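Local coordinates for farnesyl diphosphate phosphatase YisP (Bacillus subtilis subsp. subtilis, PDB 3WE9), which hydrolyses farnesyl diphosphate to farnesol and diphosphate, a step that supports biofilm formation, at residues G195-E206 with L245-F256. Sequence-based numbering, arbitrary orientation.
Sequences GTVNKAFTMTWE and LEKIRAKQHDVF
His-253 points the edge of its imidazole at the face of the Trp-205 six-membered ring, with planes at 78° and His-253 CD2 3.4 Å from Trp-205 CE3. One imidazole face receives Thr-202 CG2 in a CH-pi contact. In the imidazole plane, His-253 NE2 donates to Glu-206 OE2 at 3.0 Å, on the anti side, tilted out of the carboxylate plane. The syn lone pair of Glu-206 OE2 takes Arg-249 NE at 2.9 Å, and Arg-249 NH2 bonds Glu-206 OE1 at 2.9 Å. This side-on pair is nearly coplanar. A bend at chi2 (-65°) in Glu-206 and an extended Arg-249 chain bring the two charged groups edge to edge. Arg-249 NH1 also bridges Glu-246 and Glu-213.

Trp-205 CZ2 lies against Ile-248 CG2, and its NE1 donates to Leu-165 O. Farther along, Phe-256 CE2 sits over the centre of the Phe-201 ring, the planes inclined at 45°. Gly-195 CA packs on a Phe-256 face.

The contact joins the start of helix 199-221 to the Schellman end of helix 228-250, the short segments running antiparallel. Two donors on OE2 and three acidic partners on Arg-249 would probably hold both charges in place. The Glu-206 bond, with Thr-202 on the ring face, probably helps set the imidazole's rotation against Trp-205.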
loop_
_atom_site.group_PDB
_atom_site.type_symbol
_atom_site.label_atom_id
_atom_site.label_comp_id
_atom_site.label_asym_id
_atom_site.label_seq_id
_atom_site.Cartn_x
_atom_site.Cartn_y
_atom_site.Cartn_z
ATOM N N GLY A 195 22.608 8.263 7.661
ATOM C CA GLY A 195 21.780 8.459 6.489
ATOM C C GLY A 195 22.661 8.649 5.269
ATOM O O GLY A 195 22.348 9.437 4.372
ATOM N N THR A 196 23.772 7.919 5.228
ATOM C CA THR A 196 24.702 8.029 4.112
ATOM C C THR A 196 24.210 7.311 2.863
ATOM O O THR A 196 23.893 6.123 2.901
ATOM C CB THR A 196 26.088 7.460 4.468
ATOM O OG1 THR A 196 26.587 8.122 5.639
ATOM C CG2 THR A 196 27.063 7.676 3.311
ATOM N N VAL A 197 24.149 8.042 1.754
ATOM C CA VAL A 197 23.719 7.460 0.490
ATOM C C VAL A 197 24.950 7.212 -0.365
ATOM O O VAL A 197 25.431 8.108 -1.062
ATOM C CB VAL A 197 22.758 8.385 -0.280
ATOM C CG1 VAL A 197 22.390 7.746 -1.625
ATOM C CG2 VAL A 197 21.506 8.635 0.547
ATOM N N ASN A 198 25.480 5.997 -0.277
ATOM C CA ASN A 198 26.646 5.627 -1.057
ATOM C C ASN A 198 26.260 4.442 -1.924
ATOM O O ASN A 198 25.095 4.027 -1.930
ATOM C CB ASN A 198 27.823 5.265 -0.138
ATOM C CG ASN A 198 27.436 4.279 0.957
ATOM O OD1 ASN A 198 26.484 3.512 0.807
ATOM N ND2 ASN A 198 28.186 4.289 2.058
ATOM N N LYS A 199 27.228 3.902 -2.660
ATOM C CA LYS A 199 26.982 2.760 -3.533
ATOM C C LYS A 199 26.422 1.570 -2.753
ATOM O O LYS A 199 25.514 0.886 -3.217
ATOM C CB LYS A 199 28.275 2.350 -4.241
ATOM C CG LYS A 199 28.119 1.148 -5.165
ATOM C CD LYS A 199 27.085 1.411 -6.256
ATOM C CE LYS A 199 26.986 0.230 -7.219
ATOM N NZ LYS A 199 25.947 0.434 -8.265
ATOM N N ALA A 200 26.974 1.328 -1.570
ATOM C CA ALA A 200 26.522 0.226 -0.719
ATOM C C ALA A 200 25.039 0.399 -0.394
ATOM O O ALA A 200 24.282 -0.577 -0.346
ATOM C CB ALA A 200 27.341 0.194 0.566
ATOM N N PHE A 201 24.617 1.638 -0.164
ATOM C CA PHE A 201 23.215 1.881 0.138
ATOM C C PHE A 201 22.307 1.683 -1.065
ATOM O O PHE A 201 21.249 1.057 -0.953
ATOM C CB PHE A 201 22.975 3.292 0.677
ATOM C CG PHE A 201 21.513 3.609 0.853
ATOM C CD1 PHE A 201 20.748 2.909 1.786
ATOM C CD2 PHE A 201 20.882 4.545 0.040
ATOM C CE1 PHE A 201 19.372 3.134 1.905
ATOM C CE2 PHE A 201 19.509 4.779 0.148
ATOM C CZ PHE A 201 18.751 4.069 1.083
ATOM N N THR A 202 22.702 2.220 -2.217
ATOM C CA THR A 202 21.870 2.085 -3.404
ATOM C C THR A 202 21.738 0.619 -3.815
ATOM O O THR A 202 20.689 0.204 -4.308
ATOM C CB THR A 202 22.406 2.942 -4.585
ATOM O OG1 THR A 202 23.756 2.574 -4.884
ATOM C CG2 THR A 202 22.353 4.424 -4.224
ATOM N N MET A 203 22.795 -0.164 -3.614
ATOM C CA MET A 203 22.736 -1.590 -3.930
ATOM C C MET A 203 21.749 -2.284 -2.992
ATOM O O MET A 203 20.997 -3.163 -3.408
ATOM C CB MET A 203 24.118 -2.233 -3.797
ATOM C CG MET A 203 25.051 -1.862 -4.933
ATOM S SD MET A 203 26.668 -2.604 -4.731
ATOM C CE MET A 203 26.398 -4.210 -5.502
ATOM N N THR A 204 21.760 -1.875 -1.725
ATOM C CA THR A 204 20.859 -2.425 -0.721
ATOM C C THR A 204 19.423 -2.064 -1.102
ATOM O O THR A 204 18.532 -2.915 -1.123
ATOM C CB THR A 204 21.167 -1.837 0.676
ATOM O OG1 THR A 204 22.484 -2.243 1.080
ATOM C CG2 THR A 204 20.133 -2.319 1.712
ATOM N N TRP A 205 19.215 -0.792 -1.423
ATOM C CA TRP A 205 17.900 -0.295 -1.801
ATOM C C TRP A 205 17.381 -0.987 -3.062
ATOM O O TRP A 205 16.233 -1.411 -3.108
ATOM C CB TRP A 205 17.972 1.219 -2.034
ATOM C CG TRP A 205 16.651 1.888 -2.197
ATOM C CD1 TRP A 205 15.914 2.502 -1.222
ATOM C CD2 TRP A 205 15.919 2.058 -3.420
ATOM N NE1 TRP A 205 14.772 3.050 -1.762
ATOM C CE2 TRP A 205 14.748 2.790 -3.106
ATOM C CE3 TRP A 205 16.139 1.662 -4.745
ATOM C CZ2 TRP A 205 13.800 3.141 -4.079
ATOM C CZ3 TRP A 205 15.190 2.014 -5.718
ATOM C CH2 TRP A 205 14.037 2.745 -5.374
ATOM N N GLU A 206 18.229 -1.093 -4.083
ATOM C CA GLU A 206 17.829 -1.726 -5.336
ATOM C C GLU A 206 17.544 -3.222 -5.168
ATOM O O GLU A 206 16.690 -3.782 -5.852
ATOM C CB GLU A 206 18.902 -1.505 -6.410
ATOM C CG GLU A 206 19.022 -0.051 -6.908
ATOM C CD GLU A 206 17.772 0.444 -7.638
ATOM O OE1 GLU A 206 16.903 -0.387 -7.972
ATOM O OE2 GLU A 206 17.659 1.668 -7.889
ATOM N N LEU A 245 9.052 4.484 -7.571
ATOM C CA LEU A 245 10.392 3.906 -7.542
ATOM C C LEU A 245 11.304 4.613 -8.543
ATOM O O LEU A 245 12.481 4.863 -8.266
ATOM C CB LEU A 245 10.331 2.408 -7.863
ATOM C CG LEU A 245 9.630 1.552 -6.801
ATOM C CD1 LEU A 245 9.445 0.136 -7.308
ATOM C CD2 LEU A 245 10.449 1.570 -5.513
ATOM N N GLU A 246 10.762 4.941 -9.712
ATOM C CA GLU A 246 11.560 5.630 -10.722
ATOM C C GLU A 246 11.934 7.043 -10.258
ATOM O O GLU A 246 13.058 7.499 -10.486
ATOM C CB GLU A 246 10.799 5.681 -12.051
ATOM C CG GLU A 246 10.535 4.307 -12.653
ATOM C CD GLU A 246 11.805 3.600 -13.131
ATOM O OE1 GLU A 246 12.737 3.391 -12.318
ATOM O OE2 GLU A 246 11.871 3.250 -14.332
ATOM N N LYS A 247 11.007 7.724 -9.590
ATOM C CA LYS A 247 11.269 9.077 -9.100
ATOM C C LYS A 247 12.381 9.055 -8.059
ATOM O O LYS A 247 13.273 9.909 -8.054
ATOM C CB LYS A 247 10.005 9.690 -8.481
ATOM C CG LYS A 247 10.198 11.140 -8.023
ATOM C CD LYS A 247 8.911 11.780 -7.514
ATOM C CE LYS A 247 9.151 13.243 -7.132
ATOM N NZ LYS A 247 7.913 13.933 -6.675
ATOM N N ILE A 248 12.317 8.075 -7.165
ATOM C CA ILE A 248 13.325 7.937 -6.122
ATOM C C ILE A 248 14.697 7.765 -6.776
ATOM O O ILE A 248 15.677 8.383 -6.355
ATOM C CB ILE A 248 13.005 6.721 -5.211
ATOM C CG1 ILE A 248 11.680 6.976 -4.474
ATOM C CG2 ILE A 248 14.147 6.490 -4.219
ATOM C CD1 ILE A 248 11.167 5.798 -3.650
ATOM N N ARG A 249 14.763 6.935 -7.810
ATOM C CA ARG A 249 16.021 6.712 -8.512
ATOM C C ARG A 249 16.487 8.014 -9.161
ATOM O O ARG A 249 17.673 8.341 -9.136
ATOM C CB ARG A 249 15.851 5.630 -9.579
ATOM C CG ARG A 249 15.680 4.236 -9.000
ATOM C CD ARG A 249 15.369 3.203 -10.075
ATOM N NE ARG A 249 15.260 1.866 -9.499
ATOM C CZ ARG A 249 14.240 1.042 -9.705
ATOM N NH1 ARG A 249 13.227 1.411 -10.483
ATOM N NH2 ARG A 249 14.227 -0.146 -9.122
ATOM N N ALA A 250 15.536 8.750 -9.729
ATOM C CA ALA A 250 15.810 10.023 -10.390
ATOM C C ALA A 250 16.308 11.067 -9.400
ATOM O O ALA A 250 17.047 11.987 -9.760
ATOM C CB ALA A 250 14.544 10.531 -11.089
ATOM N N LYS A 251 15.898 10.927 -8.147
ATOM C CA LYS A 251 16.311 11.871 -7.127
ATOM C C LYS A 251 17.427 11.325 -6.252
ATOM O O LYS A 251 17.524 11.648 -5.068
ATOM C CB LYS A 251 15.119 12.279 -6.272
ATOM C CG LYS A 251 13.978 12.907 -7.063
ATOM C CD LYS A 251 14.405 14.198 -7.729
ATOM C CE LYS A 251 13.244 14.836 -8.477
ATOM N NZ LYS A 251 13.670 16.095 -9.148
ATOM N N GLN A 252 18.247 10.468 -6.850
ATOM C CA GLN A 252 19.418 9.913 -6.188
ATOM C C GLN A 252 19.210 9.160 -4.875
ATOM O O GLN A 252 20.057 9.226 -3.988
ATOM C CB GLN A 252 20.432 11.039 -5.971
ATOM C CG GLN A 252 20.589 11.955 -7.187
ATOM C CD GLN A 252 20.791 11.186 -8.481
ATOM O OE1 GLN A 252 19.877 11.070 -9.306
ATOM N NE2 GLN A 252 21.991 10.650 -8.664
ATOM N N HIS A 253 18.093 8.455 -4.750
ATOM C CA HIS A 253 17.819 7.667 -3.547
ATOM C C HIS A 253 17.945 8.475 -2.255
ATOM O O HIS A 253 18.290 7.927 -1.213
ATOM C CB HIS A 253 18.788 6.480 -3.479
ATOM C CG HIS A 253 18.731 5.582 -4.677
ATOM N ND1 HIS A 253 19.497 5.793 -5.804
ATOM C CD2 HIS A 253 17.976 4.487 -4.934
ATOM C CE1 HIS A 253 19.218 4.865 -6.704
ATOM N NE2 HIS A 253 18.297 4.061 -6.200
ATOM N N ASP A 254 17.641 9.768 -2.328
ATOM C CA ASP A 254 17.763 10.682 -1.188
ATOM C C ASP A 254 16.602 10.516 -0.195
ATOM O O ASP A 254 16.010 11.502 0.263
ATOM C CB ASP A 254 17.813 12.117 -1.734
ATOM C CG ASP A 254 18.569 13.081 -0.831
ATOM O OD1 ASP A 254 19.277 12.650 0.101
ATOM O OD2 ASP A 254 18.462 14.299 -1.078
ATOM N N VAL A 255 16.308 9.265 0.161
ATOM C CA VAL A 255 15.199 8.952 1.059
ATOM C C VAL A 255 15.441 9.119 2.552
ATOM O O VAL A 255 14.514 8.944 3.338
ATOM C CB VAL A 255 14.672 7.512 0.804
ATOM C CG1 VAL A 255 14.125 7.407 -0.607
ATOM C CG2 VAL A 255 15.788 6.500 1.031
ATOM N N PHE A 256 16.670 9.432 2.950
ATOM C CA PHE A 256 16.966 9.658 4.368
ATOM C C PHE A 256 16.609 11.116 4.691
ATOM O O PHE A 256 16.293 11.459 5.833
ATOM C CB PHE A 256 18.455 9.440 4.671
ATOM C CG PHE A 256 18.894 7.999 4.600
ATOM C CD1 PHE A 256 18.381 7.050 5.484
ATOM C CD2 PHE A 256 19.830 7.597 3.656
ATOM C CE1 PHE A 256 18.802 5.718 5.425
ATOM C CE2 PHE A 256 20.256 6.264 3.590
ATOM C CZ PHE A 256 19.740 5.329 4.475
#